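Local coordinates for pesticidial crystal protein CRY2AA (Bacillus thuringiensis serovar kurstaki, PDB 1I5P) that kills dipteran and lepidopteran larvae by binding to midgut epithelial cells and promoting their colloid-osmotic lysis, at residues D420-L431 against R461-N472. Numbering follows the deposited sequence.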
loop_
_atom_site.group_PDB
_atom_site.type_symbol
_atom_site.label_atom_id
_atom_site.label_comp_id
_atom_site.label_asym_id
_atom_site.label_seq_id
_atom_site.Cartn_x
_atom_site.Cartn_y
_atom_site.Cartn_z
ATOM N N ASP A 420 -6.483 9.352 -3.458
ATOM C CA ASP A 420 -5.159 9.172 -4.068
ATOM C C ASP A 420 -4.802 7.725 -4.403
ATOM O O ASP A 420 -3.663 7.420 -4.770
ATOM C CB ASP A 420 -4.078 9.787 -3.177
ATOM C CG ASP A 420 -4.226 11.298 -3.042
ATOM O OD1 ASP A 420 -4.225 11.997 -4.081
ATOM O OD2 ASP A 420 -4.344 11.783 -1.897
ATOM N N TYR A 421 -5.771 6.827 -4.273
ATOM C CA TYR A 421 -5.539 5.431 -4.621
ATOM C C TYR A 421 -6.255 5.142 -5.920
ATOM O O TYR A 421 -7.388 5.582 -6.129
ATOM C CB TYR A 421 -6.079 4.476 -3.549
ATOM C CG TYR A 421 -5.174 4.283 -2.352
ATOM C CD1 TYR A 421 -5.053 5.275 -1.380
ATOM C CD2 TYR A 421 -4.471 3.090 -2.169
ATOM C CE1 TYR A 421 -4.267 5.090 -0.257
ATOM C CE2 TYR A 421 -3.676 2.892 -1.040
ATOM C CZ TYR A 421 -3.581 3.894 -0.089
ATOM O OH TYR A 421 -2.800 3.708 1.029
ATOM N N PHE A 422 -5.586 4.411 -6.801
ATOM C CA PHE A 422 -6.181 4.035 -8.073
ATOM C C PHE A 422 -6.340 2.528 -8.088
ATOM O O PHE A 422 -5.591 1.807 -7.422
ATOM C CB PHE A 422 -5.285 4.441 -9.252
ATOM C CG PHE A 422 -5.025 5.918 -9.348
ATOM C CD1 PHE A 422 -3.968 6.498 -8.657
ATOM C CD2 PHE A 422 -5.842 6.728 -10.123
ATOM C CE1 PHE A 422 -3.721 7.866 -8.744
ATOM C CE2 PHE A 422 -5.606 8.106 -10.215
ATOM C CZ PHE A 422 -4.541 8.671 -9.519
ATOM N N ILE A 423 -7.326 2.047 -8.832
ATOM C CA ILE A 423 -7.498 0.614 -8.947
ATOM C C ILE A 423 -6.508 0.227 -10.041
ATOM O O ILE A 423 -6.803 0.354 -11.227
ATOM C CB ILE A 423 -8.932 0.245 -9.369
ATOM C CG1 ILE A 423 -9.905 0.569 -8.228
ATOM C CG2 ILE A 423 -9.006 -1.237 -9.723
ATOM C CD1 ILE A 423 -11.361 0.359 -8.585
ATOM N N ARG A 424 -5.320 -0.207 -9.633
ATOM C CA ARG A 424 -4.283 -0.593 -10.581
ATOM C C ARG A 424 -4.366 -2.046 -11.025
ATOM O O ARG A 424 -3.621 -2.475 -11.902
ATOM C CB ARG A 424 -2.901 -0.304 -9.997
ATOM C CG ARG A 424 -2.608 1.187 -9.847
ATOM C CD ARG A 424 -2.705 1.916 -11.182
ATOM N NE ARG A 424 -2.469 3.348 -11.024
ATOM C CZ ARG A 424 -2.659 4.252 -11.978
ATOM N NH1 ARG A 424 -3.091 3.881 -13.178
ATOM N NH2 ARG A 424 -2.433 5.534 -11.724
ATOM N N ASN A 425 -5.258 -2.810 -10.414
ATOM C CA ASN A 425 -5.435 -4.197 -10.815
ATOM C C ASN A 425 -6.782 -4.716 -10.353
ATOM O O ASN A 425 -7.378 -4.188 -9.412
ATOM C CB ASN A 425 -4.317 -5.093 -10.263
ATOM C CG ASN A 425 -4.207 -6.419 -11.016
ATOM O OD1 ASN A 425 -4.747 -6.568 -12.108
ATOM N ND2 ASN A 425 -3.495 -7.378 -10.439
ATOM N N ILE A 426 -7.273 -5.739 -11.041
ATOM C CA ILE A 426 -8.540 -6.362 -10.696
ATOM C C ILE A 426 -8.309 -7.864 -10.682
ATOM O O ILE A 426 -7.530 -8.395 -11.475
ATOM C CB ILE A 426 -9.645 -6.030 -11.722
ATOM C CG1 ILE A 426 -9.983 -4.536 -11.652
ATOM C CG2 ILE A 426 -10.889 -6.863 -11.442
ATOM C CD1 ILE A 426 -10.934 -4.065 -12.736
ATOM N N SER A 427 -8.970 -8.546 -9.760
ATOM C CA SER A 427 -8.849 -9.986 -9.665
ATOM C C SER A 427 -10.214 -10.495 -9.250
ATOM O O SER A 427 -11.217 -9.811 -9.434
ATOM C CB SER A 427 -7.792 -10.368 -8.629
ATOM O OG SER A 427 -7.476 -11.747 -8.705
ATOM N N GLY A 428 -10.258 -11.690 -8.686
ATOM C CA GLY A 428 -11.531 -12.238 -8.266
ATOM C C GLY A 428 -11.402 -13.683 -7.851
ATOM O O GLY A 428 -10.346 -14.298 -8.019
ATOM N N VAL A 429 -12.481 -14.221 -7.295
ATOM C CA VAL A 429 -12.498 -15.608 -6.861
ATOM C C VAL A 429 -13.835 -16.243 -7.211
ATOM O O VAL A 429 -14.841 -15.549 -7.378
ATOM C CB VAL A 429 -12.279 -15.738 -5.334
ATOM C CG1 VAL A 429 -10.918 -15.181 -4.954
ATOM C CG2 VAL A 429 -13.379 -15.005 -4.577
ATOM N N PRO A 430 -13.855 -17.575 -7.370
ATOM C CA PRO A 430 -15.111 -18.258 -7.693
ATOM C C PRO A 430 -15.854 -18.471 -6.369
ATOM O O PRO A 430 -15.310 -18.173 -5.302
ATOM C CB PRO A 430 -14.630 -19.572 -8.293
ATOM C CG PRO A 430 -13.430 -19.863 -7.453
ATOM C CD PRO A 430 -12.722 -18.511 -7.464
ATOM N N LEU A 431 -17.073 -18.998 -6.425
ATOM C CA LEU A 431 -17.835 -19.227 -5.200
ATOM C C LEU A 431 -17.025 -20.051 -4.202
ATOM O O LEU A 431 -16.999 -19.753 -3.008
ATOM C CB LEU A 431 -19.156 -19.941 -5.507
ATOM C CG LEU A 431 -20.053 -20.227 -4.292
ATOM C CD1 LEU A 431 -20.441 -18.921 -3.614
ATOM C CD2 LEU A 431 -21.297 -20.990 -4.737
ATOM N N ARG A 461 -19.617 -19.001 -10.389
ATOM C CA ARG A 461 -19.701 -17.579 -10.104
ATOM C C ARG A 461 -18.321 -16.943 -10.027
ATOM O O ARG A 461 -17.335 -17.602 -9.706
ATOM C CB ARG A 461 -20.428 -17.354 -8.776
ATOM C CG ARG A 461 -21.907 -17.727 -8.782
ATOM C CD ARG A 461 -22.729 -16.689 -9.513
ATOM N NE ARG A 461 -24.165 -16.921 -9.381
ATOM C CZ ARG A 461 -24.850 -17.835 -10.058
ATOM N NH1 ARG A 461 -24.237 -18.621 -10.932
ATOM N NH2 ARG A 461 -26.155 -17.955 -9.864
ATOM N N ALA A 462 -18.266 -15.652 -10.334
ATOM C CA ALA A 462 -17.026 -14.896 -10.275
ATOM C C ALA A 462 -17.273 -13.672 -9.402
ATOM O O ALA A 462 -18.160 -12.876 -9.689
ATOM C CB ALA A 462 -16.598 -14.464 -11.673
ATOM N N TYR A 463 -16.501 -13.544 -8.329
ATOM C CA TYR A 463 -16.616 -12.408 -7.425
ATOM C C TYR A 463 -15.296 -11.652 -7.501
ATOM O O TYR A 463 -14.263 -12.137 -7.047
ATOM C CB TYR A 463 -16.901 -12.895 -6.004
ATOM C CG TYR A 463 -18.198 -13.673 -5.911
ATOM C CD1 TYR A 463 -18.199 -15.063 -5.772
ATOM C CD2 TYR A 463 -19.425 -13.017 -5.998
ATOM C CE1 TYR A 463 -19.402 -15.782 -5.722
ATOM C CE2 TYR A 463 -20.628 -13.720 -5.952
ATOM C CZ TYR A 463 -20.613 -15.099 -5.812
ATOM O OH TYR A 463 -21.815 -15.772 -5.765
ATOM N N LEU A 464 -15.345 -10.461 -8.085
ATOM C CA LEU A 464 -14.159 -9.646 -8.297
ATOM C C LEU A 464 -13.596 -8.922 -7.088
ATOM O O LEU A 464 -14.308 -8.608 -6.128
ATOM C CB LEU A 464 -14.423 -8.640 -9.418
ATOM C CG LEU A 464 -15.032 -9.266 -10.675
ATOM C CD1 LEU A 464 -15.144 -8.221 -11.767
ATOM C CD2 LEU A 464 -14.175 -10.438 -11.136
ATOM N N VAL A 465 -12.296 -8.664 -7.168
ATOM C CA VAL A 465 -11.540 -7.984 -6.133
ATOM C C VAL A 465 -10.821 -6.804 -6.779
ATOM O O VAL A 465 -10.127 -6.970 -7.786
ATOM C CB VAL A 465 -10.482 -8.942 -5.527
ATOM C CG1 VAL A 465 -9.533 -8.181 -4.600
ATOM C CG2 VAL A 465 -11.180 -10.084 -4.788
ATOM N N SER A 466 -10.996 -5.610 -6.223
ATOM C CA SER A 466 -10.308 -4.446 -6.767
ATOM C C SER A 466 -9.028 -4.215 -5.956
ATOM O O SER A 466 -9.027 -4.322 -4.727
ATOM C CB SER A 466 -11.216 -3.204 -6.745
ATOM O OG SER A 466 -11.746 -2.947 -5.460
ATOM N N VAL A 467 -7.937 -3.940 -6.667
ATOM C CA VAL A 467 -6.634 -3.710 -6.055
ATOM C C VAL A 467 -6.306 -2.227 -6.146
ATOM O O VAL A 467 -6.089 -1.691 -7.237
ATOM C CB VAL A 467 -5.530 -4.509 -6.782
ATOM C CG1 VAL A 467 -4.239 -4.458 -5.982
ATOM C CG2 VAL A 467 -5.979 -5.954 -6.988
ATOM N N HIS A 468 -6.266 -1.574 -4.991
ATOM C CA HIS A 468 -6.005 -0.142 -4.923
ATOM C C HIS A 468 -4.570 0.174 -4.515
ATOM O O HIS A 468 -4.033 -0.401 -3.561
ATOM C CB HIS A 468 -6.978 0.501 -3.933
ATOM C CG HIS A 468 -8.412 0.163 -4.201
ATOM N ND1 HIS A 468 -9.342 1.102 -4.591
ATOM C CD2 HIS A 468 -9.074 -1.018 -4.139
ATOM C CE1 HIS A 468 -10.514 0.515 -4.759
ATOM N NE2 HIS A 468 -10.377 -0.772 -4.489
ATOM N N ASN A 469 -3.952 1.096 -5.243
ATOM C CA ASN A 469 -2.583 1.481 -4.950
ATOM C C ASN A 469 -2.378 2.939 -5.336
ATOM O O ASN A 469 -3.052 3.451 -6.237
ATOM C CB ASN A 469 -1.616 0.569 -5.719
ATOM C CG ASN A 469 -0.204 0.628 -5.178
ATOM O OD1 ASN A 469 0.526 1.585 -5.432
ATOM N ND2 ASN A 469 0.187 -0.391 -4.420
ATOM N N ARG A 470 -1.447 3.601 -4.654
ATOM C CA ARG A 470 -1.150 4.999 -4.928
ATOM C C ARG A 470 -0.412 5.197 -6.248
ATOM O O ARG A 470 -0.457 6.286 -6.830
ATOM C CB ARG A 470 -0.304 5.585 -3.803
ATOM C CG ARG A 470 -1.057 5.848 -2.512
ATOM C CD ARG A 470 -0.199 6.665 -1.566
ATOM N NE ARG A 470 -1.008 7.426 -0.617
ATOM C CZ ARG A 470 -1.343 7.007 0.598
ATOM N NH1 ARG A 470 -0.938 5.821 1.029
ATOM N NH2 ARG A 470 -2.079 7.780 1.383
ATOM N N LYS A 471 0.274 4.150 -6.706
ATOM C CA LYS A 471 1.040 4.206 -7.948
ATOM C C LYS A 471 0.382 5.089 -9.000
ATOM O O LYS A 471 -0.774 4.883 -9.358
ATOM C CB LYS A 471 1.231 2.800 -8.517
ATOM C CG LYS A 471 2.123 2.764 -9.742
ATOM C CD LYS A 471 3.501 3.329 -9.415
ATOM C CE LYS A 471 4.462 3.149 -10.579
ATOM N NZ LYS A 471 5.854 3.531 -10.204
ATOM N N ASN A 472 1.127 6.065 -9.504
ATOM C CA ASN A 472 0.572 6.975 -10.495
ATOM C C ASN A 472 1.620 7.516 -11.471
ATOM O O ASN A 472 1.281 7.938 -12.580
ATOM C CB ASN A 472 -0.130 8.128 -9.763
ATOM C CG ASN A 472 -1.043 8.946 -10.667
ATOM O OD1 ASN A 472 -1.589 8.441 -11.643
ATOM N ND2 ASN A 472 -1.232 10.216 -10.317
HETATM O O HOH W 1 -1.424 8.726 -5.966
HETATM O O HOH W 2 -9.308 3.900 -5.092
#
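Strands 422-430 and 462-469 pair as antiparallel neighbours through a buried beta ladder, with a classic beta bulge near one end. They belong to the middle domain of this three-domain delta-endotoxin, the beta prism. Strand 275-278 flanks 462-469 on its other edge, so 462-469 is the central strand of a three-stranded sheet.

Paired backbone bonds join Phe-422 to Asn-469, Ser-427 to Val-465 and Val-429 to Tyr-463. At the bulge, Arg-424 and Asn-425 both face Val-467. Their two N-H groups bond only weakly to Val-467 O, while Val-467 N donates firmly to Asn-425 O at 2.8 Å. Gly-428 brings the chains close, with its CA 3.7 Å from Leu-464 CA.

On the face bearing Ile-423 and Ser-466, the His-468 ring takes Ile-423 CG1 over one face in a CH-pi contact, 3.9 Å from the ring centroid. The ring is held by Ser-466 OG, 2.7 Å from His-468 NE2, and by a water that links His-468 ND1 to Tyr-421 O. Ser-466 OG also bonds Ser-376.

Beyond the strand, Arg-470 lies over the Tyr-421 ring. Its CG sits above the ring centre, and its guanidinium, turned 51° from the ring plane, presents a face to Tyr-421 CE1. Arg-470 NE is buried without a polar partner.

Asn-469 OD1 accepts from Lys-471 N, closing an Asx turn at the exit from the strand, and its ND2 bonds Asn-274 OD1 and Gly-272 O outside the two segments. The Arg-424 chain is bent about its CB-CG bond (chi2 -58°), and its guanidinium reaches the turn. There NE and NH2 of Arg-424 both donate to the single atom Lys-471 O, NE at 2.8 Å; the same NH2 lies over the rim of the Phe-422 ring.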